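Local coordinates for protein ethylbenzene dehydrogenase alpha-subunit (Aromatoleum aromaticum, PDB 2IVF) that belongs to the molybdopterin oxidoreductase family and holds a molybdenum atom, two molybdopterin-type guanine dinucleotide cofactors and an iron/sulfur cluster, at residues 313-318 with 400-405; 326-331 with 469-474; 461-466 with 812-817. All coordinates share one frame; numbering follows the deposited sequence.

Interaction 1 of 3, residues 313-318 with 400-405; sequences VMIDEK and TVFEGL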
loop_
_atom_site.group_PDB
_atom_site.type_symbol
_atom_site.label_atom_id
_atom_site.label_comp_id
_atom_site.label_asym_id
_atom_site.label_seq_id
_atom_site.Cartn_x
_atom_site.Cartn_y
_atom_site.Cartn_z
ATOM N N VAL A 313 -22.585 -30.052 1.669
ATOM C CA VAL A 313 -23.471 -29.868 0.519
ATOM C C VAL A 313 -23.112 -30.807 -0.629
ATOM O O VAL A 313 -23.974 -31.526 -1.147
ATOM C CB VAL A 313 -23.503 -28.420 0.076
ATOM C CG1 VAL A 313 -24.192 -28.262 -1.321
ATOM C CG2 VAL A 313 -24.193 -27.582 1.112
ATOM N N MET A 314 -21.833 -30.814 -1.012
ATOM C CA MET A 314 -21.373 -31.623 -2.103
ATOM C C MET A 314 -21.518 -33.090 -1.810
ATOM O O MET A 314 -21.792 -33.864 -2.715
ATOM C CB MET A 314 -19.904 -31.328 -2.418
ATOM C CG MET A 314 -19.634 -29.929 -2.880
ATOM S SD MET A 314 -17.942 -29.737 -3.498
ATOM C CE MET A 314 -17.102 -29.240 -2.016
ATOM N N ILE A 315 -21.319 -33.491 -0.563
ATOM C CA ILE A 315 -21.488 -34.908 -0.232
ATOM C C ILE A 315 -22.977 -35.255 -0.226
ATOM O O ILE A 315 -23.402 -36.184 -0.914
ATOM C CB ILE A 315 -20.741 -35.271 1.075
ATOM C CG1 ILE A 315 -19.222 -35.200 0.802
ATOM C CG2 ILE A 315 -21.174 -36.661 1.627
ATOM C CD1 ILE A 315 -18.365 -35.348 2.024
ATOM N N ASP A 316 -23.775 -34.493 0.506
ATOM C CA ASP A 316 -25.186 -34.802 0.655
ATOM C C ASP A 316 -25.948 -34.794 -0.688
ATOM O O ASP A 316 -26.845 -35.610 -0.914
ATOM C CB ASP A 316 -25.790 -33.779 1.606
ATOM C CG ASP A 316 -27.161 -34.163 2.092
ATOM O OD1 ASP A 316 -27.380 -35.347 2.410
ATOM O OD2 ASP A 316 -28.015 -33.261 2.188
ATOM N N GLU A 317 -25.593 -33.874 -1.562
ATOM C CA GLU A 317 -26.200 -33.756 -2.869
ATOM C C GLU A 317 -25.460 -34.601 -3.923
ATOM O O GLU A 317 -25.837 -34.597 -5.059
ATOM C CB GLU A 317 -26.280 -32.274 -3.281
ATOM C CG GLU A 317 -27.128 -31.451 -2.329
ATOM C CD GLU A 317 -27.487 -30.073 -2.837
ATOM O OE1 GLU A 317 -27.001 -29.667 -3.897
ATOM O OE2 GLU A 317 -28.301 -29.385 -2.174
ATOM N N LYS A 318 -24.445 -35.361 -3.526
ATOM C CA LYS A 318 -23.722 -36.266 -4.436
ATOM C C LYS A 318 -23.135 -35.523 -5.647
ATOM O O LYS A 318 -23.240 -35.974 -6.800
ATOM C CB LYS A 318 -24.627 -37.439 -4.877
ATOM C CG LYS A 318 -25.260 -38.194 -3.693
ATOM C CD LYS A 318 -25.944 -39.492 -4.102
ATOM C CE LYS A 318 -26.274 -40.381 -2.873
ATOM N NZ LYS A 318 -26.713 -41.818 -3.225
ATOM N N THR A 400 -14.135 -46.135 5.961
ATOM C CA THR A 400 -13.305 -45.186 5.274
ATOM C C THR A 400 -13.310 -43.870 6.039
ATOM O O THR A 400 -14.251 -43.582 6.784
ATOM C CB THR A 400 -13.839 -44.926 3.851
ATOM O OG1 THR A 400 -15.140 -44.341 3.915
ATOM C CG2 THR A 400 -13.894 -46.218 3.042
ATOM N N VAL A 401 -12.262 -43.069 5.841
ATOM C CA VAL A 401 -12.249 -41.741 6.356
ATOM C C VAL A 401 -13.513 -41.023 5.907
ATOM O O VAL A 401 -14.153 -40.341 6.707
ATOM C CB VAL A 401 -11.038 -40.951 5.865
ATOM C CG1 VAL A 401 -11.200 -39.457 6.205
ATOM C CG2 VAL A 401 -9.746 -41.558 6.467
ATOM N N PHE A 402 -13.853 -41.190 4.630
ATOM C CA PHE A 402 -15.074 -40.608 4.056
ATOM C C PHE A 402 -16.340 -40.903 4.874
ATOM O O PHE A 402 -17.185 -40.006 5.064
ATOM C CB PHE A 402 -15.280 -41.110 2.621
ATOM C CG PHE A 402 -16.402 -40.420 1.892
ATOM C CD1 PHE A 402 -16.173 -39.236 1.224
ATOM C CD2 PHE A 402 -17.685 -40.958 1.888
ATOM C CE1 PHE A 402 -17.190 -38.592 0.532
ATOM C CE2 PHE A 402 -18.711 -40.307 1.194
ATOM C CZ PHE A 402 -18.455 -39.144 0.523
ATOM N N GLU A 403 -16.479 -42.155 5.299
ATOM C CA GLU A 403 -17.634 -42.578 6.102
ATOM C C GLU A 403 -17.623 -41.878 7.464
ATOM O O GLU A 403 -18.679 -41.451 7.950
ATOM C CB GLU A 403 -17.676 -44.097 6.243
ATOM C CG GLU A 403 -18.887 -44.609 7.024
ATOM C CD GLU A 403 -20.230 -44.521 6.291
ATOM O OE1 GLU A 403 -20.288 -44.313 5.060
ATOM O OE2 GLU A 403 -21.256 -44.686 6.987
ATOM N N GLY A 404 -16.444 -41.708 8.061
ATOM C CA GLY A 404 -16.318 -40.904 9.270
ATOM C C GLY A 404 -16.695 -39.455 8.992
ATOM O O GLY A 404 -17.416 -38.810 9.745
ATOM N N LEU A 405 -16.194 -38.933 7.899
ATOM C CA LEU A 405 -16.515 -37.582 7.534
ATOM C C LEU A 405 -18.002 -37.351 7.328
ATOM O O LEU A 405 -18.503 -36.259 7.674
ATOM C CB LEU A 405 -15.766 -37.223 6.278
ATOM C CG LEU A 405 -15.857 -35.787 5.828
ATOM C CD1 LEU A 405 -15.276 -34.798 6.871
ATOM C CD2 LEU A 405 -15.088 -35.696 4.499
#
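Ile315 reaches from the last turn of helix 303-316 to the aromatic ring of Phe402, and the two side chains come at each other from opposite directions. Ile315 CD1 lies 3.8 Å from Phe402 CE1, while the other branch, CG2, comes equally close to the neighbouring ring carbon CZ, so both branches of the isoleucine rest obliquely against the CE1-CZ side of the ring. Ile315 CD1 also meets Leu405 CD2 at 4.1 Å, the thinner side of the contact. Phe402 and Leu405 sit three residues apart on helix 401-408, a spacing that puts them on one face of it, and both hold CG anti to the backbone N (chi1 -172° and -173°), turned the same way relative to their backbones. This is apolar helix-to-helix packing within the molybdopterin oxidoreductase region, far out from the centre of the chain. The C-terminal end of helix 303-316 and the N-terminal end of helix 401-408 both lie here: Lys318, at positive phi, closes the first with a Schellman motif, and Thr400 is the N-cap of the second, Thr400 OG1 accepting from Glu403 N at 2.9 Å. Farther out, Phe320 meets the Phe402 ring, and Leu467 and Leu463 of helix 454-467 touch Ile315 and Leu405 respectively.

Interaction 2 of 3, residues 326-331 with 469-474; sequences CEQTDL and GNWGKP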
loop_
_atom_site.group_PDB
_atom_site.type_symbol
_atom_site.label_atom_id
_atom_site.label_comp_id
_atom_site.label_asym_id
_atom_site.label_seq_id
_atom_site.Cartn_x
_atom_site.Cartn_y
_atom_site.Cartn_z
ATOM N N CYS A 326 -11.137 -40.579 -4.608
ATOM C CA CYS A 326 -10.641 -41.933 -4.434
ATOM C C CYS A 326 -9.188 -42.061 -4.796
ATOM O O CYS A 326 -8.473 -42.868 -4.237
ATOM C CB CYS A 326 -11.493 -42.872 -5.264
ATOM S SG CYS A 326 -13.060 -43.223 -4.458
ATOM N N GLU A 327 -8.728 -41.237 -5.713
ATOM C CA GLU A 327 -7.343 -41.352 -6.177
ATOM C C GLU A 327 -6.394 -40.507 -5.337
ATOM O O GLU A 327 -5.309 -40.977 -4.952
ATOM C CB GLU A 327 -7.305 -40.969 -7.663
ATOM C CG GLU A 327 -5.972 -40.700 -8.293
ATOM C CD GLU A 327 -6.170 -40.109 -9.687
ATOM O OE1 GLU A 327 -6.539 -40.895 -10.599
ATOM O OE2 GLU A 327 -5.994 -38.872 -9.851
ATOM N N GLN A 328 -6.802 -39.277 -5.039
ATOM C CA GLN A 328 -5.904 -38.251 -4.580
ATOM C C GLN A 328 -5.780 -38.178 -3.082
ATOM O O GLN A 328 -4.830 -37.592 -2.592
ATOM C CB GLN A 328 -6.342 -36.865 -5.092
ATOM C CG GLN A 328 -6.279 -36.646 -6.590
ATOM C CD GLN A 328 -4.851 -36.464 -7.078
ATOM O OE1 GLN A 328 -4.119 -35.634 -6.556
ATOM N NE2 GLN A 328 -4.444 -37.265 -8.055
ATOM N N THR A 329 -6.732 -38.761 -2.355
ATOM C CA THR A 329 -6.876 -38.471 -0.936
ATOM C C THR A 329 -7.015 -39.714 -0.085
ATOM O O THR A 329 -7.084 -40.825 -0.593
ATOM C CB THR A 329 -8.114 -37.601 -0.642
ATOM O OG1 THR A 329 -9.267 -38.450 -0.667
ATOM C CG2 THR A 329 -8.259 -36.449 -1.641
ATOM N N ASP A 330 -7.029 -39.482 1.228
ATOM C CA ASP A 330 -7.176 -40.538 2.191
ATOM C C ASP A 330 -8.640 -40.863 2.429
ATOM O O ASP A 330 -8.930 -41.753 3.208
ATOM C CB ASP A 330 -6.445 -40.217 3.499
ATOM C CG ASP A 330 -7.047 -39.057 4.273
ATOM O OD1 ASP A 330 -7.760 -38.218 3.664
ATOM O OD2 ASP A 330 -6.786 -38.991 5.511
ATOM N N LEU A 331 -9.559 -40.178 1.740
ATOM C CA LEU A 331 -10.979 -40.414 1.986
ATOM C C LEU A 331 -11.405 -41.885 1.831
ATOM O O LEU A 331 -12.259 -42.352 2.564
ATOM C CB LEU A 331 -11.884 -39.465 1.164
ATOM C CG LEU A 331 -11.783 -37.949 1.387
ATOM C CD1 LEU A 331 -13.075 -37.302 0.876
ATOM C CD2 LEU A 331 -11.500 -37.557 2.797
ATOM N N GLY A 469 -12.569 -31.890 -6.906
ATOM C CA GLY A 469 -11.486 -32.156 -7.847
ATOM C C GLY A 469 -10.744 -30.909 -8.284
ATOM O O GLY A 469 -10.225 -30.856 -9.405
ATOM N N ASN A 470 -10.636 -29.933 -7.390
ATOM C CA ASN A 470 -10.077 -28.628 -7.767
ATOM C C ASN A 470 -8.611 -28.454 -7.351
ATOM O O ASN A 470 -8.232 -27.490 -6.675
ATOM C CB ASN A 470 -10.980 -27.483 -7.236
ATOM C CG ASN A 470 -12.038 -27.095 -8.217
ATOM O OD1 ASN A 470 -13.257 -27.062 -7.893
ATOM N ND2 ASN A 470 -11.605 -26.780 -9.423
ATOM N N TRP A 471 -7.779 -29.386 -7.808
ATOM C CA TRP A 471 -6.326 -29.151 -7.806
ATOM C C TRP A 471 -5.636 -29.908 -8.896
ATOM O O TRP A 471 -6.214 -30.827 -9.489
ATOM C CB TRP A 471 -5.695 -29.334 -6.407
ATOM C CG TRP A 471 -5.559 -30.739 -5.922
ATOM C CD1 TRP A 471 -4.845 -31.745 -6.516
ATOM C CD2 TRP A 471 -6.074 -31.268 -4.696
ATOM N NE1 TRP A 471 -4.913 -32.869 -5.734
ATOM C CE2 TRP A 471 -5.651 -32.597 -4.606
ATOM C CE3 TRP A 471 -6.861 -30.736 -3.665
ATOM C CZ2 TRP A 471 -6.012 -33.428 -3.542
ATOM C CZ3 TRP A 471 -7.192 -31.533 -2.587
ATOM C CH2 TRP A 471 -6.780 -32.879 -2.531
ATOM N N GLY A 472 -4.418 -29.455 -9.200
ATOM C CA GLY A 472 -3.602 -30.049 -10.218
ATOM C C GLY A 472 -4.003 -29.744 -11.641
ATOM O O GLY A 472 -3.508 -30.381 -12.572
ATOM N N LYS A 473 -4.834 -28.709 -11.790
ATOM C CA LYS A 473 -5.434 -28.357 -13.066
ATOM C C LYS A 473 -5.293 -26.861 -13.332
ATOM O O LYS A 473 -5.176 -26.027 -12.399
ATOM C CB LYS A 473 -6.908 -28.741 -13.058
ATOM C CG LYS A 473 -7.191 -30.204 -12.811
ATOM C CD LYS A 473 -8.687 -30.400 -12.451
ATOM C CE LYS A 473 -8.959 -31.885 -12.229
ATOM N NZ LYS A 473 -10.362 -32.151 -11.845
ATOM N N PRO A 474 -5.225 -26.510 -14.604
ATOM C CA PRO A 474 -5.217 -25.090 -14.924
ATOM C C PRO A 474 -6.374 -24.398 -14.255
ATOM O O PRO A 474 -7.464 -24.967 -14.177
ATOM C CB PRO A 474 -5.375 -25.079 -16.439
ATOM C CG PRO A 474 -4.784 -26.303 -16.891
ATOM C CD PRO A 474 -5.119 -27.337 -15.815
#
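Trp471 gives its indole N-H to the side-chain carbonyl of Gln328, NE1 to OE1 at 3.0 Å with an N-H...O angle of 165°. The oxygen lies at the edge of the indole, in the ring plane, whereas seen from the glutamine the donor is tilted 33° from the carbonyl plane. A bend at chi2 (-75°) brings the Gln328 amide round to the indole N-H. Nearer the backbone, Gln328 CB packs on Trp471 CZ2 at 3.8 Å. The other half of the amide is held too: Gln328 NE2 donates to Glu327 OE2 at 2.9 Å and to His798 O, so partners on both ends fix the rotation of the group and identify OE1 as the acceptor. Glu327 OE2 is in turn paired with Lys802.

Against this close polar grip, the far end of the indole is met more loosely, by Thr329 CG2 at 4.0 Å from Trp471 CH2. The hydroxyl of Thr329 is used locally, at the end of helix 322-328, OG1 accepting from Leu331 N in an ST turn and bonding Val325 O. Away from the buried indole, the loop runs out to partly exposed Lys473, whose NZ returns to Gly469 O at 2.8 Å, in the carbonyl plane and on a lone pair.

Phe324 and Phe232 both meet the Trp471 ring edge-to-face, and Ala466 of helix 454-467 touches it, so the indole sits among helices 322-328, 226-232 and 454-467.

Interaction 3 of 3, residues 461-466 with 812-817; sequences LFLAMA and AQFYLD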
loop_
_atom_site.group_PDB
_atom_site.type_symbol
_atom_site.label_atom_id
_atom_site.label_comp_id
_atom_site.label_asym_id
_atom_site.label_seq_id
_atom_site.Cartn_x
_atom_site.Cartn_y
_atom_site.Cartn_z
ATOM N N LEU A 461 -10.968 -25.933 3.773
ATOM C CA LEU A 461 -10.986 -25.439 2.379
ATOM C C LEU A 461 -10.409 -26.497 1.449
ATOM O O LEU A 461 -11.000 -26.819 0.424
ATOM C CB LEU A 461 -10.195 -24.123 2.245
ATOM C CG LEU A 461 -10.088 -23.431 0.872
ATOM C CD1 LEU A 461 -9.800 -21.889 1.050
ATOM C CD2 LEU A 461 -8.994 -24.083 0.000
ATOM N N PHE A 462 -9.279 -27.101 1.803
ATOM C CA PHE A 462 -8.757 -28.167 0.950
ATOM C C PHE A 462 -9.655 -29.378 0.809
ATOM O O PHE A 462 -9.650 -30.034 -0.239
ATOM C CB PHE A 462 -7.338 -28.545 1.389
ATOM C CG PHE A 462 -6.377 -27.440 1.195
ATOM C CD1 PHE A 462 -6.321 -26.816 -0.024
ATOM C CD2 PHE A 462 -5.544 -26.990 2.208
ATOM C CE1 PHE A 462 -5.441 -25.736 -0.263
ATOM C CE2 PHE A 462 -4.663 -25.919 1.957
ATOM C CZ PHE A 462 -4.647 -25.286 0.742
ATOM N N LEU A 463 -10.466 -29.670 1.821
ATOM C CA LEU A 463 -11.427 -30.766 1.737
ATOM C C LEU A 463 -12.471 -30.462 0.682
ATOM O O LEU A 463 -12.793 -31.305 -0.117
ATOM C CB LEU A 463 -12.074 -31.035 3.115
ATOM C CG LEU A 463 -13.185 -32.081 3.102
ATOM C CD1 LEU A 463 -12.649 -33.451 2.582
ATOM C CD2 LEU A 463 -13.827 -32.203 4.509
ATOM N N ALA A 464 -12.936 -29.215 0.633
ATOM C CA ALA A 464 -13.881 -28.794 -0.414
ATOM C C ALA A 464 -13.253 -28.846 -1.808
ATOM O O ALA A 464 -13.920 -29.206 -2.799
ATOM C CB ALA A 464 -14.419 -27.364 -0.092
ATOM N N MET A 465 -11.988 -28.432 -1.901
ATOM C CA MET A 465 -11.248 -28.524 -3.157
ATOM C C MET A 465 -11.071 -29.981 -3.563
ATOM O O MET A 465 -11.189 -30.308 -4.717
ATOM C CB MET A 465 -9.907 -27.811 -3.077
ATOM C CG MET A 465 -10.042 -26.358 -2.734
ATOM S SD MET A 465 -11.122 -25.481 -3.963
ATOM C CE MET A 465 -11.859 -24.225 -2.916
ATOM N N ALA A 466 -10.766 -30.857 -2.628
ATOM C CA ALA A 466 -10.678 -32.291 -2.927
ATOM C C ALA A 466 -11.980 -32.881 -3.481
ATOM O O ALA A 466 -12.000 -33.665 -4.467
ATOM C CB ALA A 466 -10.294 -33.061 -1.646
ATOM N N ALA A 812 -3.304 -36.891 -0.214
ATOM C CA ALA A 812 -3.738 -35.622 0.348
ATOM C C ALA A 812 -4.626 -36.066 1.504
ATOM O O ALA A 812 -5.623 -36.728 1.280
ATOM C CB ALA A 812 -4.489 -34.819 -0.645
ATOM N N GLN A 813 -4.237 -35.705 2.713
ATOM C CA GLN A 813 -4.648 -36.434 3.890
ATOM C C GLN A 813 -5.468 -35.566 4.812
ATOM O O GLN A 813 -4.952 -34.652 5.410
ATOM C CB GLN A 813 -3.432 -36.940 4.616
ATOM C CG GLN A 813 -3.794 -37.816 5.762
ATOM C CD GLN A 813 -2.615 -38.441 6.429
ATOM O OE1 GLN A 813 -1.573 -38.630 5.800
ATOM N NE2 GLN A 813 -2.771 -38.793 7.705
ATOM N N PHE A 814 -6.766 -35.844 4.864
ATOM C CA PHE A 814 -7.685 -35.137 5.740
ATOM C C PHE A 814 -7.873 -35.719 7.110
ATOM O O PHE A 814 -8.348 -34.999 7.982
ATOM C CB PHE A 814 -8.994 -34.971 5.029
ATOM C CG PHE A 814 -8.828 -34.191 3.786
ATOM C CD1 PHE A 814 -8.739 -32.820 3.846
ATOM C CD2 PHE A 814 -8.613 -34.820 2.590
ATOM C CE1 PHE A 814 -8.492 -32.080 2.735
ATOM C CE2 PHE A 814 -8.367 -34.075 1.468
ATOM C CZ PHE A 814 -8.321 -32.696 1.544
ATOM N N TYR A 815 -7.497 -36.984 7.292
ATOM C CA TYR A 815 -7.550 -37.627 8.604
ATOM C C TYR A 815 -6.157 -37.724 9.232
ATOM O O TYR A 815 -5.297 -38.455 8.729
ATOM C CB TYR A 815 -8.238 -38.974 8.465
ATOM C CG TYR A 815 -8.582 -39.645 9.768
ATOM C CD1 TYR A 815 -9.464 -39.062 10.665
ATOM C CD2 TYR A 815 -8.048 -40.863 10.096
ATOM C CE1 TYR A 815 -9.775 -39.692 11.888
ATOM C CE2 TYR A 815 -8.350 -41.479 11.294
ATOM C CZ TYR A 815 -9.220 -40.904 12.178
ATOM O OH TYR A 815 -9.537 -41.548 13.373
ATOM N N LEU A 816 -5.918 -36.977 10.314
ATOM C CA LEU A 816 -4.615 -37.029 11.018
ATOM C C LEU A 816 -4.811 -37.851 12.269
ATOM O O LEU A 816 -5.402 -37.392 13.240
ATOM C CB LEU A 816 -4.083 -35.642 11.342
ATOM C CG LEU A 816 -4.014 -34.730 10.105
ATOM C CD1 LEU A 816 -3.696 -33.272 10.489
ATOM C CD2 LEU A 816 -2.981 -35.222 9.093
ATOM N N ASP A 817 -4.346 -39.085 12.215
ATOM C CA ASP A 817 -4.665 -40.078 13.269
ATOM C C ASP A 817 -3.616 -40.166 14.378
ATOM O O ASP A 817 -3.564 -41.136 15.110
ATOM C CB ASP A 817 -5.017 -41.426 12.654
ATOM C CG ASP A 817 -3.803 -42.209 12.157
ATOM O OD1 ASP A 817 -2.769 -41.588 11.778
ATOM O OD2 ASP A 817 -3.881 -43.448 12.159
#
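Phe814 lays its ring against helix 454-467, with Leu463 CD1 over one face, 4.1 Å from the ring centroid and only 10° off the normal, a CH-pi contact. The leucine holds CG anti to its backbone N (chi1 175°), which directs the branch toward the ring, and CD1 then lies over its centre while Leu463 CB stays near the rim, 3.8 Å from Phe814 CE1. The far end of the ring goes further in, to the helix backbone itself: Phe814 CE1 is 3.2 Å from Leu463 N, a tight approach, and Phe814 CZ is 3.5 Å from Phe462 O. One turn along, the methyl of Ala466 packs on the same end, Ala466 CB to Phe814 CZ at 3.8 Å. Of the Phe462 side chain, only CB comes near the ring, in its plane at the edge and 4.0 Å from Phe814 CE1, since the Phe462 ring leads away toward Ala228 and Ile444.

A single aromatic side chain from an irregular loop thus packs on the helix surface made by Phe462, Leu463 and Ala466. It joins helix 454-467 to the loop between helices 796-800 and 819-824, more than 340 residues later in the sequence. The Phe462 side chain is about 13 Å from the bound MGD, so this is structural packing at some distance from the cofactor.

The loop that presents Phe814 is held by polar bonds. Asp330 takes the main-chain N-H groups of Phe814 and Tyr815 on its two carboxylate oxygens, and Arg459, on the same helix as Leu463, bonds Phe814 O. Next to it, Gln813 NE2 donates to Tyr815 O at 2.7 Å, nearly straight at 169°, while Gln813 OE1 is bonded by Thr809 and Gln951.

How the interactions relate
From the N terminus, helix 303-316 leads into helix 322-328, and the chain first returns at 400-405, closing interaction 1 over 82 residues. Interaction 2 opens inside that loop and closes beyond it at 469-474, so the two cross. Interaction 3 opens at 461-466, just before interaction 2 closes, and crosses it in turn; it follows interaction 1 in series and closes only at 812-817. The three also touch directly: Phe402 N probably bonds Leu331 O, Asn470 N probably bonds Met465 O, and Val401 packs on Tyr815. Together they gather helices 303-316, 322-328, 401-408 and 454-467 with the late loop at 812-817.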